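Local coordinates for vinylacetyl-CoA Delta-isomerase (PDB 6VJR) that dehydrates 4-hydroxybutyryl-CoA as an oxygen-tolerant archaeal enzyme equipped with FAD and a [4Fe-4S] cluster, at the interface of chains A and B and the interface of chains A and C. Residues are numbered along the deposited sequence; one frame, centred on the assembly and turned at random. Chains: chain A/B/C, Vinylacetyl-CoA Delta-isomerase.

Contact 1: the interface of chains A and B. Residues chain A 186, 229-230, 254, 438; chain B 389-390.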
ATOM      1  N   HIS A 186      22.924  13.032  16.676  1.00 13.71           N
ATOM      2  CA  HIS A 186      22.568  12.914  15.255  1.00 13.29           C
ATOM      3  C   HIS A 186      22.836  14.197  14.464  1.00 14.20           C
ATOM      4  O   HIS A 186      22.061  14.554  13.580  1.00 18.03           O
ATOM      5  CB  HIS A 186      21.082  12.610  15.068  1.00 13.65           C
ATOM      6  CG  HIS A 186      20.525  11.719  16.119  1.00 12.86           C
ATOM      7  ND1 HIS A 186      20.793  10.375  16.293  1.00 15.01           N
ATOM      8  CD2 HIS A 186      19.654  12.070  17.079  1.00 14.93           C
ATOM      9  CE1 HIS A 186      20.114   9.959  17.346  1.00 14.61           C
ATOM     10  NE2 HIS A 186      19.400  10.966  17.823  1.00 15.10           N
ATOM     11  N   GLY A 229      29.448   9.478  14.225  1.00 13.31           N
ATOM     12  CA  GLY A 229      28.592   8.327  14.002  1.00 13.93           C
ATOM     13  C   GLY A 229      29.103   7.416  12.883  1.00 14.13           C
ATOM     14  O   GLY A 229      29.566   7.854  11.855  1.00 17.00           O
ATOM     15  N   ARG A 230      28.935   6.105  13.068  1.00 14.00           N
ATOM     16  CA  ARG A 230      29.177   5.164  11.991  1.00 14.59           C
ATOM     17  C   ARG A 230      28.072   5.294  10.954  1.00 15.51           C
ATOM     18  O   ARG A 230      27.006   5.828  11.236  1.00 17.74           O
ATOM     19  CB  ARG A 230      29.198   3.730  12.499  1.00 14.00           C
ATOM     20  CG  ARG A 230      30.406   3.374  13.344  1.00 15.12           C
ATOM     21  CD  ARG A 230      30.684   1.898  13.320  1.00 13.93           C
ATOM     22  NE  ARG A 230      31.282   1.514  12.038  1.00 14.94           N
ATOM     23  CZ  ARG A 230      32.126   0.500  11.889  1.00 14.63           C
ATOM     24  NH1 ARG A 230      32.346  -0.364  12.887  1.00 15.12           N
ATOM     25  NH2 ARG A 230      32.677   0.289  10.705  1.00 14.74           N
ATOM     26  N   GLU A 254      27.161  12.700  10.526  0.56 14.23           N
ATOM     27  CA  GLU A 254      26.482  12.897  11.792  0.56 14.67           C
ATOM     28  C   GLU A 254      27.488  12.708  12.923  0.56 13.85           C
ATOM     29  O   GLU A 254      28.425  11.890  12.813  0.56 11.17           O
ATOM     30  CB  GLU A 254      25.322  11.910  11.941  0.56 16.01           C
ATOM     31  CG  GLU A 254      24.328  11.953  10.781  0.56 15.86           C
ATOM     32  CD  GLU A 254      24.711  11.091   9.574  0.56 18.87           C
ATOM     33  OE1 GLU A 254      25.102   9.906   9.747  0.56 20.56           O
ATOM     34  OE2 GLU A 254      24.575  11.604   8.428  0.56 21.42           O
ATOM     35  N   VAL A 438      21.660   5.899   4.708  1.00 13.49           N
ATOM     36  CA  VAL A 438      21.463   6.546   5.993  1.00 14.79           C
ATOM     37  C   VAL A 438      20.611   7.794   5.832  1.00 13.68           C
ATOM     38  O   VAL A 438      19.653   7.993   6.558  1.00 15.45           O
ATOM     39  CB  VAL A 438      22.799   6.874   6.663  1.00 16.48           C
ATOM     40  CG1 VAL A 438      22.647   7.816   7.860  1.00 17.44           C
ATOM     41  CG2 VAL A 438      23.489   5.590   7.022  1.00 18.83           C
TER
ATOM     42  N   VAL B 389      21.261   4.616  12.970  1.00 13.70           N
ATOM     43  CA  VAL B 389      22.226   4.937  11.922  1.00 16.39           C
ATOM     44  C   VAL B 389      23.270   5.978  12.360  1.00 17.33           C
ATOM     45  O   VAL B 389      24.104   6.334  11.545  1.00 25.16           O
ATOM     46  CB  VAL B 389      21.556   5.451  10.614  1.00 16.31           C
ATOM     47  CG1 VAL B 389      20.843   4.331   9.928  1.00 15.56           C
ATOM     48  CG2 VAL B 389      20.668   6.658  10.779  1.00 16.38           C
ATOM     49  N   THR B 390      23.223   6.521  13.583  1.00 14.34           N
ATOM     50  CA  THR B 390      24.208   7.516  13.980  1.00 14.45           C
ATOM     51  C   THR B 390      25.060   7.041  15.152  1.00 15.81           C
ATOM     52  O   THR B 390      25.835   7.810  15.704  1.00 16.30           O
ATOM     53  CB  THR B 390      23.539   8.840  14.344  1.00 13.85           C
ATOM     54  OG1 THR B 390      22.864   8.748  15.582  1.00 14.49           O
ATOM     55  CG2 THR B 390      22.628   9.371  13.264  1.00 14.67           C
TER
HETATM   56  O   HOH W   1      24.384  10.628  17.350  1.00 15.40           O
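A:His186, A:Glu254 and A:Val438 receive B:Val389 and B:Thr390 in one part of a two-fold interface, a contact between identical chains that joins two of the four copies of the deposited assembly and is likely to hold such a dimer together. The hydroxyl OG1 of B:Thr390 lies between its own backbone N and carbonyl carbon (chi1 73°), which turns it toward ND1 of the A:His186 imidazole, while CB of B:Thr390 lies in the ring plane at its edge. A:His186 ND1 and B:Thr390 OG1 are 2.7 Å apart in a hydrogen bond of undecided direction, bent to 149° at the hydrogen. A second link passes through water 1, 2.9 Å from the backbone N of A:His186 and 3.0 Å from OG1 of B:Thr390, so one hydroxyl meets both the ring and, indirectly, the main chain. The methyl CG2 of B:Thr390 points to the aliphatic stem of A:Glu254, with CB 3.9 Å away, the two side chains crossing nearly perpendicularly. B:Val389 supplies the apolar half: its CG2 meets CG1 of A:Val438 at 3.7 Å as the two valines pass in opposite directions. The 3.0 Å approach of the carbonyl oxygens A:Arg230 O and B:Val389 O pairs two acceptors and is doubtful as an attraction. In the fold, the short helix 387-390 of chain B fits between loops and strand 254-259 of chain A on one side and the start of helix 437-446 on the other.

Contact 2: the interface of chains A and B. Residues chain A 370, 445-446, 450-451; chain B 378, 381-382, 385.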
ATOM      1  N   THR A 370       8.494   9.679   4.788  1.00 11.00           N
ATOM      2  CA  THR A 370       8.750   8.545   5.697  1.00 10.62           C
ATOM      3  C   THR A 370       8.429   7.201   5.038  1.00 10.83           C
ATOM      4  O   THR A 370       8.844   6.156   5.575  1.00 11.55           O
ATOM      5  CB  THR A 370       8.054   8.649   7.063  1.00 10.45           C
ATOM      6  OG1 THR A 370       6.658   8.365   6.905  1.00 11.93           O
ATOM      7  CG2 THR A 370       8.320   9.987   7.759  1.00 10.84           C
ATOM      8  N   MET A 445      12.991   8.924   7.415  1.00 12.62           N
ATOM      9  CA  MET A 445      12.139   8.452   8.490  1.00 12.44           C
ATOM     10  C   MET A 445      12.119   9.387   9.704  1.00 12.75           C
ATOM     11  O   MET A 445      11.027   9.695  10.199  1.00 12.11           O
ATOM     12  CB  MET A 445      12.618   7.058   8.922  1.00 13.71           C
ATOM     13  CG  MET A 445      11.876   6.396  10.101  1.00 14.84           C
ATOM     14  SD  MET A 445      10.127   6.183   9.811  1.00 14.71           S
ATOM     15  CE  MET A 445      10.142   4.813   8.650  1.00 14.75           C
ATOM     16  N   HIS A 446      13.291   9.820  10.188  1.00 12.42           N
ATOM     17  CA  HIS A 446      13.381  10.470  11.510  1.00 10.96           C
ATOM     18  C   HIS A 446      13.680  11.972  11.490  1.00 11.76           C
ATOM     19  O   HIS A 446      13.486  12.659  12.481  1.00 12.90           O
ATOM     20  CB  HIS A 446      14.416   9.781  12.401  1.00 11.98           C
ATOM     21  CG  HIS A 446      13.928   8.430  12.849  1.00 11.47           C
ATOM     22  ND1 HIS A 446      12.795   8.310  13.614  1.00 12.00           N
ATOM     23  CD2 HIS A 446      14.325   7.202  12.556  1.00 12.40           C
ATOM     24  CE1 HIS A 446      12.562   7.022  13.845  1.00 11.28           C
ATOM     25  NE2 HIS A 446      13.496   6.309  13.213  1.00 13.04           N
ATOM     26  N   SER A 450      10.062  11.742  14.072  1.00 13.49           N
ATOM     27  CA  SER A 450       9.594  10.449  13.630  1.00 13.43           C
ATOM     28  C   SER A 450       8.168  10.562  13.078  1.00 13.89           C
ATOM     29  O   SER A 450       7.455  11.539  13.359  1.00 13.55           O
ATOM     30  CB  SER A 450       9.658   9.486  14.758  1.00 14.45           C
ATOM     31  OG  SER A 450      10.936   9.431  15.373  1.00 13.89           O
ATOM     32  N   PRO A 451       7.630   9.532  12.382  1.00 13.96           N
ATOM     33  CA  PRO A 451       6.311   9.620  11.772  1.00 13.52           C
ATOM     34  C   PRO A 451       5.213  10.072  12.737  1.00 11.69           C
ATOM     35  O   PRO A 451       4.334  10.870  12.390  1.00 12.75           O
ATOM     36  CB  PRO A 451       6.046   8.202  11.253  1.00 14.44           C
ATOM     37  CG  PRO A 451       7.445   7.721  10.885  1.00 14.86           C
ATOM     38  CD  PRO A 451       8.372   8.373  11.874  1.00 13.77           C
TER
ATOM     39  N   ARG B 378      11.227  -1.137   7.437  1.00 11.19           N
ATOM     40  CA  ARG B 378      10.905   0.281   7.592  1.00 10.48           C
ATOM     41  C   ARG B 378      10.327   0.551   8.993  1.00 10.14           C
ATOM     42  O   ARG B 378      10.726   1.482   9.692  1.00 10.65           O
ATOM     43  CB  ARG B 378       9.917   0.680   6.519  1.00 10.41           C
ATOM     44  CG  ARG B 378       9.688   2.166   6.481  1.00 10.95           C
ATOM     45  CD  ARG B 378       8.754   2.544   5.361  1.00 11.67           C
ATOM     46  NE  ARG B 378       7.365   2.260   5.678  1.00 11.70           N
ATOM     47  CZ  ARG B 378       6.568   3.032   6.404  1.00 12.25           C
ATOM     48  NH1 ARG B 378       6.939   4.266   6.768  1.00 12.98           N
ATOM     49  NH2 ARG B 378       5.375   2.613   6.742  1.00 14.28           N
ATOM     50  N   GLN B 381      12.895   0.415  11.751  1.00 10.52           N
ATOM     51  CA  GLN B 381      13.683   1.634  11.792  1.00 10.84           C
ATOM     52  C   GLN B 381      12.924   2.752  12.504  1.00 12.13           C
ATOM     53  O   GLN B 381      13.530   3.523  13.266  1.00 12.47           O
ATOM     54  CB  GLN B 381      14.106   2.024  10.386  1.00 12.31           C
ATOM     55  CG  GLN B 381      15.157   1.099   9.822  1.00 12.80           C
ATOM     56  CD  GLN B 381      15.855   1.622   8.584  1.00 16.52           C
ATOM     57  OE1 GLN B 381      15.619   2.724   8.052  1.00 14.59           O
ATOM     58  NE2 GLN B 381      16.934   0.897   8.263  1.00 20.15           N
ATOM     59  N   ASP B 382      11.624   2.899  12.205  1.00 10.98           N
ATOM     60  CA  ASP B 382      10.770   3.846  12.913  1.00 11.63           C
ATOM     61  C   ASP B 382      10.868   3.651  14.419  1.00 11.40           C
ATOM     62  O   ASP B 382      11.153   4.564  15.185  1.00 13.03           O
ATOM     63  CB  ASP B 382       9.344   3.754  12.403  1.00 11.17           C
ATOM     64  CG  ASP B 382       8.312   4.684  13.024  1.00 12.58           C
ATOM     65  OD1 ASP B 382       8.655   5.499  13.962  1.00 13.84           O
ATOM     66  OD2 ASP B 382       7.137   4.588  12.577  1.00 13.57           O
ATOM     67  N   GLY B 385      14.453   4.599  16.218  1.00 11.22           N
ATOM     68  CA  GLY B 385      14.950   5.968  16.296  1.00 11.68           C
ATOM     69  C   GLY B 385      16.255   6.175  15.530  1.00 11.72           C
ATOM     70  O   GLY B 385      16.850   5.260  14.955  1.00 13.71           O
TER
HETATM   71  O   HOH W   2       5.348   6.244   8.180  1.00 15.38           O
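A:Met445 forms the apolar centre, its thioether lying across the helix 372-384 of chain B at this two-fold subunit contact. With CG anti to the backbone N (chi1 178°) and bends further out, the chain brings SD to 3.6 Å from CB of B:Asp382 and the terminal methyl CE to 3.5 Å from CG of B:Arg378. Next to it the A:Pro451 ring meets the B:Asp382 carboxylate tip to tip, CD being 3.6 Å from OD1; the aspartate belongs to the FAD-binding residues, so this packing may help to place it. The imidazole of A:His446 has a carbon near each face, both displaced toward the rim: CA of B:Gly385 on one side, 3.7 Å from the ring centroid, and CG of A:Met445 on the other. Its rotation is fixed at both nitrogens, since ND1 pairs with A:Ser450 OG in its own chain while NE2 donates to B:Gln381 O at 2.8 Å, nearly straight at 173°. An alanine here would probably leave that carbonyl without its donor and open a gap between the glycine and the methionine. On the outer rim NH1 of the B:Arg378 guanidinium donates to A:Thr370 O at 2.9 Å, from above the carbonyl plane. The same NH1 reaches water 2 at 2.9 Å, and the water lies 2.8 Å from A:Thr370 OG1.

Contact 3: the interface of chains A and B. Residues chain A 381, 385-386, 388-389, 433; chain B 374, 438, 442, 446.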
ATOM      1  N   GLN A 381      16.080  -1.895  -6.545  0.57 11.63           N
ATOM      2  CA  GLN A 381      16.749  -3.171  -6.346  0.57 12.43           C
ATOM      3  C   GLN A 381      16.138  -4.237  -7.248  0.57 12.56           C
ATOM      4  O   GLN A 381      16.859  -5.081  -7.761  0.57 13.11           O
ATOM      5  CB  GLN A 381      16.681  -3.609  -4.891  0.57 12.53           C
ATOM      6  CG  GLN A 381      17.469  -2.699  -3.971  0.57 12.18           C
ATOM      7  CD  GLN A 381      17.719  -3.333  -2.623  0.57 12.43           C
ATOM      8  OE1 GLN A 381      17.229  -4.437  -2.320  0.57 12.31           O
ATOM      9  NE2 GLN A 381      18.542  -2.667  -1.826  0.57 12.78           N
ATOM     10  N   GLY A 385      18.694  -6.271 -10.229  1.00 11.74           N
ATOM     11  CA  GLY A 385      19.079  -7.682 -10.166  1.00 13.02           C
ATOM     12  C   GLY A 385      19.981  -8.015  -8.974  1.00 13.01           C
ATOM     13  O   GLY A 385      20.388  -7.149  -8.188  1.00 13.63           O
ATOM     14  N   GLY A 386      20.261  -9.323  -8.831  1.00 13.17           N
ATOM     15  CA  GLY A 386      20.992  -9.819  -7.682  1.00 14.52           C
ATOM     16  C   GLY A 386      22.399  -9.261  -7.490  1.00 13.24           C
ATOM     17  O   GLY A 386      22.916  -9.244  -6.349  1.00 13.74           O
ATOM     18  N   VAL A 388      23.458  -6.425  -7.446  1.00 16.00           N
ATOM     19  CA  VAL A 388      23.468  -5.256  -6.582  1.00 15.95           C
ATOM     20  C   VAL A 388      23.994  -5.605  -5.187  1.00 17.05           C
ATOM     21  O   VAL A 388      24.583  -4.746  -4.535  1.00 20.38           O
ATOM     22  CB  VAL A 388      22.108  -4.522  -6.631  1.00 16.31           C
ATOM     23  CG1 VAL A 388      21.033  -5.234  -5.834  1.00 15.84           C
ATOM     24  CG2 VAL A 388      22.219  -3.065  -6.202  1.00 19.61           C
ATOM     25  N   VAL A 389      23.816  -6.872  -4.729  1.00 14.34           N
ATOM     26  CA  VAL A 389      24.330  -7.302  -3.453  1.00 15.83           C
ATOM     27  C   VAL A 389      25.383  -8.404  -3.539  1.00 17.62           C
ATOM     28  O   VAL A 389      25.917  -8.737  -2.501  1.00 25.39           O
ATOM     29  CB  VAL A 389      23.205  -7.695  -2.482  1.00 15.35           C
ATOM     30  CG1 VAL A 389      22.367  -6.479  -2.087  1.00 16.43           C
ATOM     31  CG2 VAL A 389      22.339  -8.854  -2.993  1.00 16.08           C
ATOM     32  N   LEU A 433      21.324   0.495   0.615  1.00 12.98           N
ATOM     33  CA  LEU A 433      21.876  -0.230   1.748  1.00 15.15           C
ATOM     34  C   LEU A 433      23.037   0.497   2.433  1.00 15.52           C
ATOM     35  O   LEU A 433      23.249   0.326   3.635  1.00 17.47           O
ATOM     36  CB  LEU A 433      22.325  -1.628   1.337  1.00 15.73           C
ATOM     37  CG  LEU A 433      21.223  -2.560   0.852  1.00 16.99           C
ATOM     38  CD1 LEU A 433      21.788  -3.855   0.299  1.00 20.31           C
ATOM     39  CD2 LEU A 433      20.287  -2.799   1.966  1.00 17.13           C
TER
ATOM     40  N   TYR B 374      10.544  -5.474   3.255  1.00 11.16           N
ATOM     41  CA  TYR B 374      10.878  -4.073   3.134  1.00 10.89           C
ATOM     42  C   TYR B 374      10.040  -3.222   4.084  1.00 11.63           C
ATOM     43  O   TYR B 374      10.538  -2.226   4.627  1.00 12.54           O
ATOM     44  CB  TYR B 374      10.746  -3.663   1.661  1.00 11.76           C
ATOM     45  CG  TYR B 374      11.848  -4.211   0.752  1.00 10.84           C
ATOM     46  CD1 TYR B 374      11.747  -5.485   0.162  1.00 10.91           C
ATOM     47  CD2 TYR B 374      12.992  -3.493   0.455  1.00 11.64           C
ATOM     48  CE1 TYR B 374      12.722  -5.978  -0.678  1.00 11.35           C
ATOM     49  CE2 TYR B 374      13.988  -3.981  -0.377  1.00 11.27           C
ATOM     50  CZ  TYR B 374      13.879  -5.247  -0.929  1.00 11.96           C
ATOM     51  OH  TYR B 374      14.840  -5.745  -1.800  1.00 13.03           O
ATOM     52  N   VAL B 438      21.226  -8.106   3.112  1.00 13.73           N
ATOM     53  CA  VAL B 438      21.444  -8.700   1.811  1.00 14.66           C
ATOM     54  C   VAL B 438      20.454  -9.843   1.645  1.00 14.43           C
ATOM     55  O   VAL B 438      19.785  -9.951   0.622  1.00 15.73           O
ATOM     56  CB  VAL B 438      22.894  -9.170   1.648  1.00 15.67           C
ATOM     57  CG1 VAL B 438      23.062 -10.075   0.443  1.00 17.96           C
ATOM     58  CG2 VAL B 438      23.803  -7.951   1.576  1.00 17.92           C
ATOM     59  N   THR B 442      17.269  -8.117  -0.161  1.00 13.39           N
ATOM     60  CA  THR B 442      17.537  -8.280  -1.582  1.00 12.79           C
ATOM     61  C   THR B 442      17.346  -9.723  -2.052  1.00 12.84           C
ATOM     62  O   THR B 442      16.894  -9.936  -3.183  1.00 13.88           O
ATOM     63  CB  THR B 442      18.871  -7.658  -1.951  1.00 14.93           C
ATOM     64  OG1 THR B 442      18.976  -6.354  -1.359  1.00 15.54           O
ATOM     65  CG2 THR B 442      18.981  -7.480  -3.451  1.00 15.70           C
ATOM     66  N   HIS B 446      14.953 -11.266  -5.084  1.00 11.22           N
ATOM     67  CA  HIS B 446      15.437 -11.930  -6.291  1.00 12.21           C
ATOM     68  C   HIS B 446      15.573 -13.450  -6.182  1.00 13.81           C
ATOM     69  O   HIS B 446      15.670 -14.123  -7.198  1.00 14.36           O
ATOM     70  CB  HIS B 446      16.790 -11.362  -6.707  1.00 12.98           C
ATOM     71  CG  HIS B 446      16.617 -10.004  -7.303  1.00 12.57           C
ATOM     72  ND1 HIS B 446      15.853  -9.748  -8.434  1.00 12.21           N
ATOM     73  CD2 HIS B 446      17.026  -8.813  -6.844  1.00 13.55           C
ATOM     74  CE1 HIS B 446      15.921  -8.443  -8.697  1.00 12.46           C
ATOM     75  NE2 HIS B 446      16.599  -7.858  -7.716  1.00 14.64           N
TER
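The side-chain carbonyl oxygen OE1 of A:Gln381 accepts two hydrogen bonds from chain B, in a helix-to-helix subunit contact of this 4-hydroxyphenylacetate 3-hydroxylase-family protein. The phenol OH of B:Tyr374 and the hydroxyl OG1 of B:Thr442 both donate, the former at 2.8 Å from OE1, and they arrive from opposite faces of the amide plane. OE1 lies in the plane of the tyrosine ring, at its edge, while amide and ring are turned 76° against each other. The glutamine runs extended beyond CG, which carries its amide across to the partner, and donors on opposite faces are likely to restrain that amide from turning. A leucine in its place would probably leave both hydroxyls without their common acceptor and the B:Thr442 side chain freer to turn. B:Thr442 has OG1 anti to its carbonyl carbon (chi1 -46°) and divides its branches: the hydroxyl goes to the amide at 2.8 Å from OE1, and the methyl CG2 packs 3.7 Å from CG2 of A:Val389. CG1 of A:Val389 touches the threonine too, 3.7 Å from its CB, as the two side chains meet tip to tip. A:Val388 adds its CG1 at 3.9 Å from B:Thr442 CG2. Beyond this cluster, the backbone N of A:Gly386, an FAD-binding residue, stands above the B:His446 imidazole, displaced toward the rim.

Contact 4: the interface of chains A and C. Residues chain A 246, 313, 420, 423-424, 427; chain C 472, 475-477.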
ATOM      1  N   GLY A 246      30.358   3.581  -4.438  1.00 13.74           N
ATOM      2  CA  GLY A 246      29.138   3.904  -5.172  1.00 14.55           C
ATOM      3  C   GLY A 246      29.088   5.364  -5.574  1.00 14.36           C
ATOM      4  O   GLY A 246      29.085   5.689  -6.763  1.00 16.59           O
ATOM      5  N   TYR A 313      21.910  -1.272 -19.392  1.00 14.43           N
ATOM      6  CA  TYR A 313      23.108  -2.106 -19.440  1.00 13.11           C
ATOM      7  C   TYR A 313      22.761  -3.601 -19.477  1.00 13.97           C
ATOM      8  O   TYR A 313      23.535  -4.412 -20.021  1.00 16.41           O
ATOM      9  CB  TYR A 313      23.951  -1.782 -18.211  1.00 13.49           C
ATOM     10  CG  TYR A 313      24.645  -0.425 -18.198  1.00 13.86           C
ATOM     11  CD1 TYR A 313      24.763   0.360 -19.348  1.00 14.52           C
ATOM     12  CD2 TYR A 313      25.315  -0.007 -17.052  1.00 14.68           C
ATOM     13  CE1 TYR A 313      25.456   1.552 -19.307  1.00 14.39           C
ATOM     14  CE2 TYR A 313      26.048   1.162 -17.034  1.00 14.72           C
ATOM     15  CZ  TYR A 313      26.158   1.915 -18.178  1.00 15.69           C
ATOM     16  OH  TYR A 313      26.865   3.095 -18.106  1.00 17.34           O
ATOM     17  N   ASN A 420      31.513   0.132 -16.070  1.00 15.77           N
ATOM     18  CA  ASN A 420      30.366   1.017 -15.914  1.00 14.76           C
ATOM     19  C   ASN A 420      29.174   0.298 -15.272  1.00 13.23           C
ATOM     20  O   ASN A 420      28.469   0.883 -14.430  1.00 14.29           O
ATOM     21  CB  ASN A 420      29.944   1.656 -17.228  1.00 15.37           C
ATOM     22  CG  ASN A 420      30.966   2.623 -17.777  1.00 17.87           C
ATOM     23  OD1 ASN A 420      31.786   3.182 -17.046  1.00 19.90           O
ATOM     24  ND2 ASN A 420      30.842   2.905 -19.055  1.00 20.82           N
ATOM     25  N   ARG A 423      29.955   0.111 -11.635  1.00 13.36           N
ATOM     26  CA  ARG A 423      29.820   1.390 -10.968  1.00 13.41           C
ATOM     27  C   ARG A 423      28.350   1.721 -10.680  1.00 12.47           C
ATOM     28  O   ARG A 423      28.020   2.230  -9.614  1.00 14.11           O
ATOM     29  CB  ARG A 423      30.448   2.501 -11.825  1.00 13.61           C
ATOM     30  CG  ARG A 423      31.959   2.536 -11.747  1.00 14.59           C
ATOM     31  CD  ARG A 423      32.548   3.497 -12.772  1.00 16.24           C
ATOM     32  NE  ARG A 423      33.989   3.665 -12.669  1.00 18.20           N
ATOM     33  CZ  ARG A 423      34.608   4.304 -11.697  1.00 18.35           C
ATOM     34  NH1 ARG A 423      33.943   5.067 -10.852  1.00 16.78           N
ATOM     35  NH2 ARG A 423      35.927   4.275 -11.655  1.00 21.32           N
ATOM     36  N   ILE A 424      27.465   1.466 -11.653  1.00 12.74           N
ATOM     37  CA  ILE A 424      26.074   1.852 -11.459  1.00 12.79           C
ATOM     38  C   ILE A 424      25.433   0.941 -10.393  1.00 12.20           C
ATOM     39  O   ILE A 424      24.660   1.402  -9.561  1.00 12.50           O
ATOM     40  CB  ILE A 424      25.260   1.935 -12.761  1.00 13.54           C
ATOM     41  CG1 ILE A 424      24.075   2.878 -12.549  1.00 14.72           C
ATOM     42  CG2 ILE A 424      24.838   0.563 -13.271  1.00 13.39           C
ATOM     43  CD1 ILE A 424      24.476   4.342 -12.535  1.00 14.10           C
ATOM     44  N   LEU A 427      26.409   2.305  -7.087  1.00 11.68           N
ATOM     45  CA  LEU A 427      25.622   3.481  -6.770  1.00 12.91           C
ATOM     46  C   LEU A 427      24.278   3.091  -6.140  1.00 12.28           C
ATOM     47  O   LEU A 427      23.862   3.663  -5.104  1.00 12.49           O
ATOM     48  CB  LEU A 427      25.501   4.451  -7.932  1.00 13.17           C
ATOM     49  CG  LEU A 427      24.732   5.731  -7.622  1.00 13.65           C
ATOM     50  CD1 LEU A 427      25.398   6.573  -6.550  1.00 14.74           C
ATOM     51  CD2 LEU A 427      24.539   6.523  -8.893  1.00 14.25           C
TER
ATOM     52  N   LYS C 472      25.069   8.651 -13.686  1.00 13.18           N
ATOM     53  CA  LYS C 472      26.379   8.348 -14.249  1.00 14.32           C
ATOM     54  C   LYS C 472      27.458   9.284 -13.681  1.00 14.97           C
ATOM     55  O   LYS C 472      28.546   8.836 -13.310  1.00 16.07           O
ATOM     56  CB  LYS C 472      26.348   8.390 -15.778  1.00 15.59           C
ATOM     57  CG  LYS C 472      25.648   7.195 -16.378  1.00 15.19           C
ATOM     58  CD  LYS C 472      25.522   7.280 -17.897  1.00 17.57           C
ATOM     59  CE  LYS C 472      24.902   6.095 -18.515  1.00 19.20           C
ATOM     60  NZ  LYS C 472      25.000   6.175 -19.983  1.00 21.38           N
ATOM     61  N   ALA C 475      28.316   8.093 -10.179  1.00 13.86           N
ATOM     62  CA  ALA C 475      28.966   6.793 -10.198  1.00 14.40           C
ATOM     63  C   ALA C 475      30.352   6.819 -10.827  1.00 13.08           C
ATOM     64  O   ALA C 475      31.051   5.812 -10.828  1.00 16.05           O
ATOM     65  CB  ALA C 475      28.117   5.790 -10.937  1.00 14.84           C
ATOM     66  N   GLY C 476      30.770   7.984 -11.364  1.00 13.76           N
ATOM     67  CA  GLY C 476      32.044   8.103 -12.065  1.00 15.53           C
ATOM     68  C   GLY C 476      32.080   7.451 -13.434  1.00 15.54           C
ATOM     69  O   GLY C 476      33.156   7.026 -13.869  1.00 19.18           O
ATOM     70  N   ILE C 477      30.918   7.413 -14.098  1.00 16.15           N
ATOM     71  CA  ILE C 477      30.797   6.888 -15.441  1.00 17.41           C
ATOM     72  C   ILE C 477      30.885   8.063 -16.402  1.00 18.16           C
ATOM     73  O   ILE C 477      30.071   8.992 -16.325  1.00 18.78           O
ATOM     74  CB  ILE C 477      29.478   6.117 -15.624  1.00 17.29           C
ATOM     75  CG1 ILE C 477      29.446   4.870 -14.759  1.00 16.38           C
ATOM     76  CG2 ILE C 477      29.250   5.787 -17.104  1.00 18.83           C
ATOM     77  CD1 ILE C 477      28.060   4.275 -14.597  1.00 16.82           C
TER
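A:Arg423 and A:Asn420 on helix 418-432 take up C:Ala475, C:Gly476 and C:Ile477 in a two-fold contact of identical subunits, which joins chain C to chain A in the deposited tetramer and is likely to support that assembly. The motif is a capped helix C-terminus: helix 464-475 of chain C ends at C:Ala475, and C:Gly476 turns the chain away with a positive phi of 73°. NH1 of the A:Arg423 guanidinium donates to C:Ala475 O at 3.0 Å, and the bond is fairly straight, 164° at the hydrogen. That oxygen lies at the edge of the guanidinium, in its plane, whereas C:Gly476 O stands over one face, displaced toward the rim. The arginine is extended from CG to NE and runs past C:Ala475 O, with CD 3.4 Å from it; its positive group is likely to be favoured by the partial negative charge of the helix end. The methyl CB of C:Ala475 comes 3.8 Å from the A:Arg423 backbone O. C:Ile477 carries the apolar part. Its CG2, anti to the backbone N, lies 3.7 Å from CG of the A:Asn420 amide, and its CG1 lies 3.9 Å from A:Arg423 CB. The tip CD1 reaches A:Ile424, 4.1 Å from CB, with the two side chains nearly perpendicular. The phenol OH of A:Tyr313 meets C:Ile477 tip to tip, 3.7 Å from its CG2.

Contacts 1, 2 and 3 belong to one two-fold interface. The C-alpha centres of contact 1 and contact 2 are about 14 Å apart. That of contact 3 lies about 22 Å from the centre of contact 1 and about 21 Å from the centre of contact 2. Val389 and Val438 recur in contacts 1 and 3 with the chains exchanged, as do Gln381, Gly385 and His446 in contacts 2 and 3; helix 372-384 and the helix ending at residue 446 therefore serve both subunits. Contact 4 joins chain C instead, its C-alpha centre about 16 Å from that of contact 3, so chain A meets two partners, consistent with a four-copy assembly.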